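Local coordinates for protein beta-catenin homolog sys-1 (Caenorhabditis elegans, PDB 3C2G) that acts as a transcriptional coregulator in the Wnt asymmetry pathway, switching target genes on or off by binding partners such as the TCF factor POP-1, at residues Q52-L55 with N56-D60; N80-D83 with I84-R87; R403-N406 with N407-M411; L458-R461 with S462-R466; C551-N554 with L555-G558. One frame throughout, in Å; residues are numbered along the deposited sequence.

Contact 1 of 5, residues Q52-L55 with N56-D60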
loop_
_atom_site.group_PDB
_atom_site.type_symbol
_atom_site.label_atom_id
_atom_site.label_comp_id
_atom_site.label_asym_id
_atom_site.label_seq_id
_atom_site.Cartn_x
_atom_site.Cartn_y
_atom_site.Cartn_z
ATOM N N GLN A 52 -9.543 -22.116 36.021
ATOM C CA GLN A 52 -10.750 -21.344 36.335
ATOM C C GLN A 52 -10.759 -20.779 37.762
ATOM O O GLN A 52 -11.150 -19.620 37.973
ATOM C CB GLN A 52 -12.019 -22.160 36.080
ATOM C CG GLN A 52 -13.263 -21.303 35.850
ATOM C CD GLN A 52 -13.079 -20.266 34.723
ATOM O OE1 GLN A 52 -12.803 -20.620 33.569
ATOM N NE2 GLN A 52 -13.236 -18.985 35.066
ATOM N N GLN A 53 -10.338 -21.604 38.724
ATOM C CA GLN A 53 -10.216 -21.202 40.128
ATOM C C GLN A 53 -9.294 -19.999 40.278
ATOM O O GLN A 53 -9.658 -19.028 40.944
ATOM C CB GLN A 53 -9.671 -22.351 40.996
ATOM C CG GLN A 53 -10.651 -23.459 41.307
ATOM C CD GLN A 53 -10.063 -24.536 42.226
ATOM O OE1 GLN A 53 -9.030 -25.152 41.920
ATOM N NE2 GLN A 53 -10.727 -24.770 43.361
ATOM N N ILE A 54 -8.105 -20.074 39.675
ATOM C CA ILE A 54 -7.147 -18.966 39.709
ATOM C C ILE A 54 -7.710 -17.726 39.013
ATOM O O ILE A 54 -7.613 -16.612 39.541
ATOM C CB ILE A 54 -5.804 -19.329 39.048
ATOM C CG1 ILE A 54 -5.280 -20.680 39.556
ATOM C CG2 ILE A 54 -4.789 -18.194 39.232
ATOM C CD1 ILE A 54 -4.258 -20.602 40.644
ATOM N N LEU A 55 -8.295 -17.917 37.833
ATOM C CA LEU A 55 -8.844 -16.800 37.078
ATOM C C LEU A 55 -9.912 -16.114 37.907
ATOM O O LEU A 55 -9.980 -14.880 37.952
ATOM C CB LEU A 55 -9.414 -17.246 35.724
ATOM C CG LEU A 55 -8.431 -17.693 34.628
ATOM C CD1 LEU A 55 -9.187 -18.169 33.379
ATOM C CD2 LEU A 55 -7.434 -16.590 34.277
ATOM N N ASN A 56 -10.729 -16.917 38.581
ATOM C CA ASN A 56 -11.813 -16.371 39.378
ATOM C C ASN A 56 -11.303 -15.584 40.571
ATOM O O ASN A 56 -11.950 -14.627 40.993
ATOM C CB ASN A 56 -12.794 -17.464 39.799
ATOM C CG ASN A 56 -13.766 -17.834 38.686
ATOM O OD1 ASN A 56 -13.837 -17.163 37.645
ATOM N ND2 ASN A 56 -14.532 -18.896 38.906
ATOM N N ILE A 57 -10.135 -15.966 41.086
ATOM C CA ILE A 57 -9.489 -15.203 42.154
ATOM C C ILE A 57 -8.859 -13.905 41.621
ATOM O O ILE A 57 -9.014 -12.829 42.224
ATOM C CB ILE A 57 -8.447 -16.048 42.949
ATOM C CG1 ILE A 57 -9.155 -17.133 43.772
ATOM C CG2 ILE A 57 -7.640 -15.164 43.885
ATOM C CD1 ILE A 57 -8.208 -18.117 44.465
ATOM N N ILE A 58 -8.143 -14.004 40.504
ATOM C CA ILE A 58 -7.615 -12.807 39.851
ATOM C C ILE A 58 -8.720 -11.755 39.694
ATOM O O ILE A 58 -8.576 -10.601 40.148
ATOM C CB ILE A 58 -6.948 -13.142 38.503
ATOM C CG1 ILE A 58 -5.624 -13.873 38.755
ATOM C CG2 ILE A 58 -6.734 -11.868 37.694
ATOM C CD1 ILE A 58 -5.072 -14.575 37.564
ATOM N N TYR A 59 -9.835 -12.172 39.104
ATOM C CA TYR A 59 -10.984 -11.290 38.914
ATOM C C TYR A 59 -11.477 -10.698 40.238
ATOM O O TYR A 59 -11.596 -9.478 40.382
ATOM C CB TYR A 59 -12.097 -12.053 38.204
ATOM C CG TYR A 59 -13.338 -11.253 37.873
ATOM C CD1 TYR A 59 -13.290 -9.863 37.755
ATOM C CD2 TYR A 59 -14.561 -11.895 37.644
ATOM C CE1 TYR A 59 -14.417 -9.139 37.447
ATOM C CE2 TYR A 59 -15.692 -11.177 37.312
ATOM C CZ TYR A 59 -15.615 -9.798 37.216
ATOM O OH TYR A 59 -16.735 -9.057 36.910
ATOM N N ASP A 60 -11.736 -11.562 41.215
ATOM C CA ASP A 60 -12.196 -11.108 42.520
ATOM C C ASP A 60 -11.244 -10.118 43.210
ATOM O O ASP A 60 -11.691 -9.128 43.790
ATOM C CB ASP A 60 -12.487 -12.294 43.444
ATOM C CG ASP A 60 -13.107 -11.854 44.741
ATOM O OD1 ASP A 60 -14.323 -11.540 44.726
ATOM O OD2 ASP A 60 -12.366 -11.776 45.754
#

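Contact 2 of 5, residues N80-D83 with I84-R87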
loop_
_atom_site.group_PDB
_atom_site.type_symbol
_atom_site.label_atom_id
_atom_site.label_comp_id
_atom_site.label_asym_id
_atom_site.label_seq_id
_atom_site.Cartn_x
_atom_site.Cartn_y
_atom_site.Cartn_z
ATOM N N ASN A 80 0.654 -8.610 41.758
ATOM C CA ASN A 80 0.783 -10.060 41.924
ATOM C C ASN A 80 -0.202 -10.830 41.056
ATOM O O ASN A 80 0.185 -11.745 40.325
ATOM C CB ASN A 80 0.604 -10.449 43.394
ATOM C CG ASN A 80 1.859 -10.227 44.220
ATOM O OD1 ASN A 80 2.542 -11.180 44.570
ATOM N ND2 ASN A 80 2.169 -8.973 44.529
ATOM N N LEU A 81 -1.476 -10.448 41.139
ATOM C CA LEU A 81 -2.530 -11.070 40.345
ATOM C C LEU A 81 -2.331 -10.863 38.835
ATOM O O LEU A 81 -2.531 -11.786 38.036
ATOM C CB LEU A 81 -3.900 -10.552 40.780
ATOM C CG LEU A 81 -4.270 -10.662 42.266
ATOM C CD1 LEU A 81 -5.555 -9.926 42.538
ATOM C CD2 LEU A 81 -4.387 -12.107 42.736
ATOM N N LEU A 82 -1.914 -9.659 38.442
ATOM C CA LEU A 82 -1.695 -9.385 37.025
ATOM C C LEU A 82 -0.498 -10.146 36.508
ATOM O O LEU A 82 -0.471 -10.539 35.346
ATOM C CB LEU A 82 -1.567 -7.889 36.754
ATOM C CG LEU A 82 -2.844 -7.098 37.062
ATOM C CD1 LEU A 82 -2.597 -5.588 37.028
ATOM C CD2 LEU A 82 -3.982 -7.508 36.133
ATOM N N ASP A 83 0.474 -10.389 37.382
ATOM C CA ASP A 83 1.644 -11.177 37.001
ATOM C C ASP A 83 1.293 -12.642 36.799
ATOM O O ASP A 83 1.849 -13.298 35.924
ATOM C CB ASP A 83 2.777 -11.049 38.010
ATOM C CG ASP A 83 4.062 -11.684 37.506
ATOM O OD1 ASP A 83 4.665 -11.154 36.543
ATOM O OD2 ASP A 83 4.453 -12.737 38.049
ATOM N N ILE A 84 0.363 -13.153 37.606
ATOM C CA ILE A 84 -0.159 -14.493 37.392
ATOM C C ILE A 84 -0.855 -14.501 36.035
ATOM O O ILE A 84 -0.559 -15.332 35.176
ATOM C CB ILE A 84 -1.148 -14.917 38.518
ATOM C CG1 ILE A 84 -0.394 -15.237 39.816
ATOM C CG2 ILE A 84 -1.982 -16.118 38.084
ATOM C CD1 ILE A 84 -1.260 -15.128 41.083
ATOM N N LEU A 85 -1.762 -13.553 35.835
ATOM C CA LEU A 85 -2.496 -13.463 34.578
ATOM C C LEU A 85 -1.568 -13.401 33.367
ATOM O O LEU A 85 -1.792 -14.102 32.383
ATOM C CB LEU A 85 -3.449 -12.267 34.593
ATOM C CG LEU A 85 -4.284 -12.001 33.339
ATOM C CD1 LEU A 85 -5.129 -13.213 32.892
ATOM C CD2 LEU A 85 -5.165 -10.797 33.598
ATOM N N ARG A 86 -0.527 -12.575 33.454
ATOM C CA ARG A 86 0.448 -12.463 32.382
ATOM C C ARG A 86 1.054 -13.818 32.065
ATOM O O ARG A 86 1.164 -14.200 30.903
ATOM C CB ARG A 86 1.547 -11.461 32.739
ATOM C CG ARG A 86 2.600 -11.272 31.644
ATOM C CD ARG A 86 3.588 -10.152 31.960
ATOM N NE ARG A 86 4.399 -10.488 33.122
ATOM C CZ ARG A 86 5.507 -11.220 33.082
ATOM N NH1 ARG A 86 5.949 -11.695 31.920
ATOM N NH2 ARG A 86 6.166 -11.483 34.207
ATOM N N ARG A 87 1.417 -14.550 33.113
ATOM C CA ARG A 87 2.037 -15.856 32.956
ATOM C C ARG A 87 1.120 -16.866 32.266
ATOM O O ARG A 87 1.578 -17.667 31.442
ATOM C CB ARG A 87 2.561 -16.354 34.303
ATOM C CG ARG A 87 3.778 -15.546 34.760
ATOM C CD ARG A 87 4.272 -15.899 36.155
ATOM N NE ARG A 87 5.726 -16.066 36.107
ATOM C CZ ARG A 87 6.611 -15.118 36.394
ATOM N NH1 ARG A 87 6.214 -13.922 36.795
ATOM N NH2 ARG A 87 7.903 -15.381 36.289
#

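Contact 3 of 5, residues R403-N406 with N407-M411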
loop_
_atom_site.group_PDB
_atom_site.type_symbol
_atom_site.label_atom_id
_atom_site.label_comp_id
_atom_site.label_asym_id
_atom_site.label_seq_id
_atom_site.Cartn_x
_atom_site.Cartn_y
_atom_site.Cartn_z
ATOM N N ARG A 403 4.542 6.024 -16.841
ATOM C CA ARG A 403 3.181 6.521 -16.608
ATOM C C ARG A 403 3.224 8.022 -16.252
ATOM O O ARG A 403 2.369 8.798 -16.662
ATOM C CB ARG A 403 2.488 5.700 -15.516
ATOM C CG ARG A 403 1.005 5.466 -15.762
ATOM C CD ARG A 403 0.332 4.542 -14.706
ATOM N NE ARG A 403 0.819 4.798 -13.352
ATOM C CZ ARG A 403 1.576 3.950 -12.663
ATOM N NH1 ARG A 403 1.906 2.770 -13.196
ATOM N NH2 ARG A 403 2.007 4.287 -11.444
ATOM N N THR A 404 4.242 8.439 -15.515
ATOM C CA THR A 404 4.402 9.851 -15.226
ATOM C C THR A 404 4.721 10.619 -16.508
ATOM O O THR A 404 4.151 11.687 -16.739
ATOM C CB THR A 404 5.502 10.098 -14.193
ATOM O OG1 THR A 404 5.259 9.269 -13.056
ATOM C CG2 THR A 404 5.541 11.570 -13.781
ATOM N N LEU A 405 5.613 10.065 -17.331
ATOM C CA LEU A 405 5.952 10.663 -18.617
ATOM C C LEU A 405 4.708 10.898 -19.451
ATOM O O LEU A 405 4.524 11.978 -19.990
ATOM C CB LEU A 405 6.955 9.805 -19.407
ATOM C CG LEU A 405 7.428 10.340 -20.785
ATOM C CD1 LEU A 405 8.101 11.687 -20.650
ATOM C CD2 LEU A 405 8.361 9.356 -21.511
ATOM N N ASN A 406 3.854 9.887 -19.521
ATOM C CA ASN A 406 2.665 9.913 -20.355
ATOM C C ASN A 406 1.655 10.957 -19.907
ATOM O O ASN A 406 1.007 11.589 -20.740
ATOM C CB ASN A 406 2.028 8.524 -20.423
ATOM C CG ASN A 406 2.939 7.483 -21.092
ATOM O OD1 ASN A 406 3.986 7.815 -21.660
ATOM N ND2 ASN A 406 2.533 6.217 -21.027
ATOM N N ASN A 407 1.545 11.163 -18.597
ATOM C CA ASN A 407 0.723 12.249 -18.052
ATOM C C ASN A 407 1.229 13.645 -18.414
ATOM O O ASN A 407 0.440 14.578 -18.489
ATOM C CB ASN A 407 0.548 12.103 -16.539
ATOM C CG ASN A 407 -0.312 10.903 -16.166
ATOM O OD1 ASN A 407 -1.103 10.417 -16.982
ATOM N ND2 ASN A 407 -0.147 10.405 -14.937
ATOM N N PHE A 408 2.533 13.780 -18.658
ATOM C CA PHE A 408 3.110 15.034 -19.168
ATOM C C PHE A 408 2.835 15.255 -20.656
ATOM O O PHE A 408 2.426 16.335 -21.058
ATOM C CB PHE A 408 4.626 15.084 -18.963
ATOM C CG PHE A 408 5.048 15.298 -17.553
ATOM C CD1 PHE A 408 4.556 16.360 -16.817
ATOM C CD2 PHE A 408 5.974 14.452 -16.967
ATOM C CE1 PHE A 408 4.955 16.557 -15.508
ATOM C CE2 PHE A 408 6.385 14.641 -15.654
ATOM C CZ PHE A 408 5.870 15.697 -14.924
ATOM N N LEU A 409 3.077 14.232 -21.472
ATOM C CA LEU A 409 3.090 14.399 -22.926
ATOM C C LEU A 409 1.742 14.828 -23.511
ATOM O O LEU A 409 1.695 15.385 -24.597
ATOM C CB LEU A 409 3.644 13.155 -23.630
ATOM C CG LEU A 409 5.108 12.800 -23.337
ATOM C CD1 LEU A 409 5.493 11.403 -23.838
ATOM C CD2 LEU A 409 6.062 13.851 -23.881
HETATM N N MSE A 410 0.666 14.592 -22.771
HETATM C CA MSE A 410 -0.674 15.020 -23.169
HETATM C C MSE A 410 -0.735 16.509 -23.494
HETATM O O MSE A 410 -1.273 16.899 -24.535
HETATM C CB MSE A 410 -1.678 14.692 -22.065
HETATM C CG MSE A 410 -1.596 13.258 -21.577
HETATM SE SE MSE A 410 -2.718 11.986 -22.565
HETATM C CE MSE A 410 -2.309 12.425 -24.436
HETATM N N MSE A 411 -0.165 17.324 -22.604
HETATM C CA MSE A 411 -0.076 18.779 -22.771
HETATM C C MSE A 411 0.219 19.234 -24.199
HETATM O O MSE A 411 -0.370 20.184 -24.685
HETATM C CB MSE A 411 1.024 19.345 -21.868
HETATM C CG MSE A 411 0.760 19.255 -20.374
HETATM SE SE MSE A 411 2.377 19.707 -19.340
HETATM C CE MSE A 411 2.720 21.521 -20.031
#

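Contact 4 of 5, residues L458-R461 with S462-R466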
loop_
_atom_site.group_PDB
_atom_site.type_symbol
_atom_site.label_atom_id
_atom_site.label_comp_id
_atom_site.label_asym_id
_atom_site.label_seq_id
_atom_site.Cartn_x
_atom_site.Cartn_y
_atom_site.Cartn_z
ATOM N N LEU A 458 3.309 -7.425 -17.934
ATOM C CA LEU A 458 2.229 -7.134 -18.864
ATOM C C LEU A 458 1.872 -5.650 -18.888
ATOM O O LEU A 458 1.721 -5.055 -19.959
ATOM C CB LEU A 458 0.995 -7.969 -18.522
ATOM C CG LEU A 458 -0.284 -7.705 -19.319
ATOM C CD1 LEU A 458 -0.058 -7.876 -20.847
ATOM C CD2 LEU A 458 -1.413 -8.598 -18.824
ATOM N N GLU A 459 1.747 -5.069 -17.700
ATOM C CA GLU A 459 1.344 -3.689 -17.542
ATOM C C GLU A 459 2.477 -2.773 -17.975
ATOM O O GLU A 459 2.225 -1.685 -18.490
ATOM C CB GLU A 459 0.946 -3.415 -16.089
ATOM C CG GLU A 459 0.281 -2.051 -15.861
ATOM C CD GLU A 459 -0.201 -1.821 -14.431
ATOM O OE1 GLU A 459 -0.606 -2.796 -13.749
ATOM O OE2 GLU A 459 -0.188 -0.643 -13.999
ATOM N N LEU A 460 3.716 -3.222 -17.772
ATOM C CA LEU A 460 4.883 -2.497 -18.240
ATOM C C LEU A 460 4.933 -2.395 -19.773
ATOM O O LEU A 460 5.207 -1.334 -20.314
ATOM C CB LEU A 460 6.174 -3.138 -17.728
ATOM C CG LEU A 460 7.470 -2.497 -18.256
ATOM C CD1 LEU A 460 7.584 -1.015 -17.871
ATOM C CD2 LEU A 460 8.695 -3.248 -17.797
ATOM N N ARG A 461 4.683 -3.501 -20.461
ATOM C CA ARG A 461 4.777 -3.541 -21.921
ATOM C C ARG A 461 3.649 -2.747 -22.551
ATOM O O ARG A 461 3.825 -2.103 -23.569
ATOM C CB ARG A 461 4.790 -4.988 -22.425
ATOM C CG ARG A 461 6.026 -5.726 -21.970
ATOM C CD ARG A 461 6.115 -7.158 -22.435
ATOM N NE ARG A 461 7.507 -7.570 -22.299
ATOM C CZ ARG A 461 7.977 -8.790 -22.526
ATOM N NH1 ARG A 461 7.163 -9.775 -22.895
ATOM N NH2 ARG A 461 9.275 -9.019 -22.374
ATOM N N SER A 462 2.493 -2.770 -21.918
ATOM C CA SER A 462 1.387 -1.971 -22.378
ATOM C C SER A 462 1.716 -0.479 -22.250
ATOM O O SER A 462 1.429 0.299 -23.162
ATOM C CB SER A 462 0.141 -2.321 -21.574
ATOM O OG SER A 462 -0.989 -1.661 -22.090
ATOM N N THR A 463 2.336 -0.099 -21.131
ATOM C CA THR A 463 2.667 1.303 -20.829
ATOM C C THR A 463 3.780 1.820 -21.741
ATOM O O THR A 463 3.787 2.982 -22.131
ATOM C CB THR A 463 3.085 1.467 -19.340
ATOM O OG1 THR A 463 2.024 1.004 -18.500
ATOM C CG2 THR A 463 3.381 2.918 -18.986
ATOM N N ILE A 464 4.717 0.946 -22.080
ATOM C CA ILE A 464 5.800 1.308 -22.981
ATOM C C ILE A 464 5.262 1.648 -24.376
ATOM O O ILE A 464 5.699 2.629 -24.987
ATOM C CB ILE A 464 6.843 0.197 -23.082
ATOM C CG1 ILE A 464 7.635 0.100 -21.775
ATOM C CG2 ILE A 464 7.782 0.452 -24.261
ATOM C CD1 ILE A 464 8.512 -1.133 -21.685
ATOM N N LEU A 465 4.314 0.850 -24.869
ATOM C CA LEU A 465 3.752 1.094 -26.187
ATOM C C LEU A 465 3.126 2.476 -26.197
ATOM O O LEU A 465 3.280 3.237 -27.164
ATOM C CB LEU A 465 2.718 0.035 -26.576
ATOM C CG LEU A 465 3.228 -1.392 -26.721
ATOM C CD1 LEU A 465 2.064 -2.339 -27.033
ATOM C CD2 LEU A 465 4.324 -1.496 -27.780
ATOM N N ARG A 466 2.441 2.794 -25.104
ATOM C CA ARG A 466 1.784 4.081 -24.959
ATOM C C ARG A 466 2.809 5.226 -24.993
ATOM O O ARG A 466 2.599 6.237 -25.661
ATOM C CB ARG A 466 0.969 4.113 -23.668
ATOM C CG ARG A 466 -0.418 4.680 -23.849
ATOM C CD ARG A 466 -0.458 6.147 -23.601
ATOM N NE ARG A 466 -1.517 6.794 -24.373
ATOM C CZ ARG A 466 -2.539 7.444 -23.831
ATOM N NH1 ARG A 466 -2.639 7.519 -22.506
ATOM N NH2 ARG A 466 -3.444 8.023 -24.610
#

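Contact 5 of 5, residues C551-N554 with L555-G558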
loop_
_atom_site.group_PDB
_atom_site.type_symbol
_atom_site.label_atom_id
_atom_site.label_comp_id
_atom_site.label_asym_id
_atom_site.label_seq_id
_atom_site.Cartn_x
_atom_site.Cartn_y
_atom_site.Cartn_z
ATOM N N CYS A 551 -2.394 -12.016 -39.669
ATOM C CA CYS A 551 -3.488 -11.133 -40.080
ATOM C C CYS A 551 -4.200 -10.402 -38.936
ATOM O O CYS A 551 -4.975 -11.017 -38.207
ATOM C CB CYS A 551 -4.529 -11.940 -40.847
ATOM S SG CYS A 551 -5.768 -10.879 -41.606
ATOM N N PRO A 552 -3.955 -9.087 -38.787
ATOM C CA PRO A 552 -4.611 -8.313 -37.724
ATOM C C PRO A 552 -6.135 -8.347 -37.810
ATOM O O PRO A 552 -6.801 -8.290 -36.782
ATOM C CB PRO A 552 -4.092 -6.890 -37.945
ATOM C CG PRO A 552 -2.809 -7.070 -38.686
ATOM C CD PRO A 552 -3.043 -8.246 -39.583
ATOM N N LEU A 553 -6.676 -8.473 -39.023
ATOM C CA LEU A 553 -8.124 -8.555 -39.214
ATOM C C LEU A 553 -8.781 -9.596 -38.310
ATOM O O LEU A 553 -9.902 -9.395 -37.838
ATOM C CB LEU A 553 -8.487 -8.795 -40.687
ATOM C CG LEU A 553 -9.970 -8.660 -41.081
ATOM C CD1 LEU A 553 -10.615 -7.358 -40.550
ATOM C CD2 LEU A 553 -10.172 -8.768 -42.591
ATOM N N ASN A 554 -8.061 -10.683 -38.039
ATOM C CA ASN A 554 -8.545 -11.747 -37.156
ATOM C C ASN A 554 -8.752 -11.308 -35.691
ATOM O O ASN A 554 -9.391 -12.013 -34.913
ATOM C CB ASN A 554 -7.627 -12.977 -37.247
ATOM C CG ASN A 554 -7.678 -13.656 -38.619
ATOM O OD1 ASN A 554 -8.715 -13.672 -39.288
ATOM N ND2 ASN A 554 -6.551 -14.223 -39.041
ATOM N N LEU A 555 -8.210 -10.144 -35.329
ATOM C CA LEU A 555 -8.478 -9.518 -34.028
ATOM C C LEU A 555 -9.948 -9.115 -33.869
ATOM O O LEU A 555 -10.416 -8.872 -32.760
ATOM C CB LEU A 555 -7.613 -8.271 -33.865
ATOM C CG LEU A 555 -6.304 -8.217 -33.079
ATOM C CD1 LEU A 555 -5.657 -9.574 -32.816
ATOM C CD2 LEU A 555 -5.348 -7.299 -33.830
ATOM N N LEU A 556 -10.658 -9.025 -34.988
ATOM C CA LEU A 556 -12.035 -8.545 -34.995
ATOM C C LEU A 556 -13.033 -9.681 -34.986
ATOM O O LEU A 556 -14.235 -9.442 -34.960
ATOM C CB LEU A 556 -12.302 -7.673 -36.217
ATOM C CG LEU A 556 -11.515 -6.381 -36.413
ATOM C CD1 LEU A 556 -12.109 -5.625 -37.592
ATOM C CD2 LEU A 556 -11.521 -5.523 -35.167
ATOM N N ASN A 557 -12.532 -10.914 -35.008
ATOM C CA ASN A 557 -13.386 -12.106 -35.017
ATOM C C ASN A 557 -14.281 -12.240 -33.769
ATOM O O ASN A 557 -15.318 -12.907 -33.811
ATOM C CB ASN A 557 -12.550 -13.378 -35.246
ATOM C CG ASN A 557 -11.882 -13.414 -36.639
ATOM O OD1 ASN A 557 -12.226 -12.636 -37.539
ATOM N ND2 ASN A 557 -10.924 -14.326 -36.809
ATOM N N GLY A 558 -13.884 -11.598 -32.669
ATOM C CA GLY A 558 -14.722 -11.539 -31.475
ATOM C C GLY A 558 -15.797 -10.470 -31.593
ATOM O O GLY A 558 -16.075 -9.959 -32.691
HETATM O O HOH W 1 -10.983 -11.990 -40.285
#

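Contact 1 of 5, residues Q52-L55 with N56-D60
Gln52 meets Asn56 one turn further along helix 47-62, and the two amides are joined by a side-chain bond that runs beside the helical one. The main-chain link, Asn56 N to Gln52 O, is 2.8 Å long. The side-chain link, Gln52 NE2 to Asn56 OD1, spans 3.2 Å. CG of Gln52 lies opposite its backbone N (chi1 -157°), and a bend at chi2 brings NE2 round towards Asn56. The acceptor lies in the plane of the Gln52 amide, yet the donor stands well above the plane of the Asn56 carbonyl, with the two amides turned 56° against each other. Gln52 OE1 is taken by Gln100 NE2, so both ends of this amide are used.

Gln53 contributes its carbonyl: O accepts from Ile57 N at 3.1 Å, while CG1 of Ile57 rests 3.4 Å from Gln53 O. Ile54 works on the buried flank. Its O receives Ile58 N in a nearly straight bond of 2.8 Å, and its CG2 touches CD1 of Ile58 at 4.0 Å as the two branched chains cross. Both isoleucines also pack on Ile84 of helix 71-90, where bulky, branched hydrocarbon suits the interface between helices. Leu55 closes the series, its O binding Tyr59 N at 2.9 Å.

The helix is thus amphipathic: amides occupy a partly exposed flank, where they can bond to one another and to neighbours, and isoleucines fill the buried one. Because the donor stands off the lone pairs of Asn56 OD1, the amide pair probably adds only modestly to a helix held mainly by its backbone.

Contact 2 of 5, residues N80-D83 with I84-R87
OD2 of Asp83 is shared by Arg87, four residues on, and Arg31 of helix 20-37, while Arg86 takes OD1; within helix 71-90 this makes an i to i+3 and i to i+4 salt-bridge network on an alpha helix. Arg86 NH2 reaches OD1 of Asp83 at 2.8 Å on its syn side, close to the carboxylate plane. Arg87 NH1 approaches OD2; the modelled separation of that salt bridge is very short and its exact length doubtful. The bridge to Arg31 ties the network to a neighbouring helix. Three positive partners would be expected to keep this buried acid ionised.

Asp83 suits the place because its short chain, with CG opposite the backbone N (chi1 -171°), holds the carboxylate close to the next turn. The longer arginines must fold to meet it, each bending at chi3. Their guanidinium planes stand 49° (Arg86) and 63° (Arg87) from the carboxylate plane, so neither forms a flat, two-pronged pair.

On another flank the residues are apolar. Ile84 faces helices 20-37 and 47-62, Leu82 packs on helix 115-122, and CD2 of Leu82 lies 4.3 Å from CD2 of Leu85.

Contact 3 of 5, residues R403-N406 with N407-M411
Apolar contacts join Leu405 to Leu409 and Thr404 to Phe408 near the C-terminal end of helix 388-409. CG of Leu405 meets CD1 of Leu409 at 3.8 Å. Leu405 has CG anti to its backbone N (chi1 -179°), which brings it to that partner. Thr404 and Phe408 lie side by side and point the same way, with the threonine methyl CG2 3.7 Å from ring atom CE2. Threonine suits this place because its two branches part company: CG2 packs on the ring while OG1 bonds back to Asn400 O.

The backbone bonds are regular but rather long. Asn407 N reaches Arg403 O at 3.2 Å, Phe408 N reaches Thr404 O at 3.3 Å, and Leu409 N reaches Leu405 O at 3.1 Å. Phe408 N also has a weak link to Leu405 O.

Polar side chains turn to partners beyond this turn. Arg403 NH2 bonds to Asn400 and Ser350, and Asn406 OD1 to Ser467 of helix 457-472. Asn407 OD1 bonds to the backbone of the bound peptide.

The apolar groups thus pack along the helix and on its neighbours, Leu405 on Phe434 and Leu409 on Leu470, while the polar ends reach outward. Among these, Asn407 offers an uncharged amide suited to bonding a peptide backbone, as asparagines do in the groove of armadillo-repeat proteins.

Contact 4 of 5, residues L458-R461 with S462-R466
Thr463 folds its hydroxyl back onto the carbonyl of Glu459, four residues earlier in helix 457-472 of the armadillo domain. This is the intrahelical hydrogen bond common to serine and threonine in alpha helices. With OG1 opposite its carbonyl carbon and beside the backbone N (chi1 -58°), the hydroxyl is directed at the preceding turn and donates to Glu459 O at 2.7 Å. The same oxygen accepts Thr463 N at 3.1 Å, and the two donors come from opposite faces of the carbonyl plane. A buried hydroxyl is thereby satisfied within its own helix, leaving the methyl CG2 to pack.

Glu459 leaves the helix on the same flank, nearly straight through chi1 and chi2, and beyond the two segments its OE2 forms a salt bridge with a basic side chain of the bound peptide. An acidic residue suits this partly exposed position beside a basic ligand. Arg461 is likewise extended, from CG to NE. Its NE and NH2 bond to the carbonyls of Cys446 and Cys449, and it makes a cation-pi contact with Trp504.

Leu460 and Ile464 form the apolar pair. The leucine holds CG away from its backbone N (chi1 176°) while the isoleucine keeps CG1 beside its own, so the two chains converge on the flank facing helix 437-448. CD1 of Ile464 comes within 3.8 Å of Leu460 CG and 3.9 Å of Leu460 CD1.

Contact 5 of 5, residues C551-N554 with L555-G558
The backbone starting at Pro552 winds as a 3-10 helix, in which each bond spans three residues. Leu555 N meets Pro552 O at 2.7 Å and Leu556 N meets Leu553 O at 3.0 Å; in both, the donor stands well above the carbonyl plane. A weak bond from Asn557 N to Asn554 O continues the pattern. Proline suits the first turn, where its lack of an N-H costs no bond in the helix.

The tight winding brings residues three apart together. CD1 of Leu553 touches CD1 of Leu556 at 3.7 Å, the chains crossing at about a right angle, and both leucines pack on helix 591-598. CD2 of Leu555 turns back to Pro552, 3.4 Å from its O and 4.3 Å from its CB.

Asn554 and Asn557 run side by side on the more exposed flank. Asn557 ND2 makes a weak 3.4 Å bond to Asn554 OD1, with the amide planes 52° apart. A water donates to Asn554 OD1 at 3.0 Å and to Asn557 OD1 at 3.1 Å, bridging the pair, while Asn554 ND2 bonds to Thr588 O.

The arrangement is that of a short amphipathic 3-10 turn in a loop between helices, here leading from helix 539-544 towards helix 563-579.

How the contacts relate
Each contact joins adjoining turns of continuous chain, so none closes a long loop; the five follow in series, and none nests within or crosses another. Near the N terminus, contacts 1 and 2 lie on successive helices, 47-62 and 71-90, with centres about 11 Å apart and isoleucines packed between them. Contacts 3 and 4 lie on the opposite side of the chain's centre, about 67 and 64 Å from contact 1 between centres. They bring helices 388-409 and 457-472 together and both reach the bound peptide. Contact 5, in a later loop, lies about 21 Å from contact 4 between centres, without touching it, towards the C-terminal end.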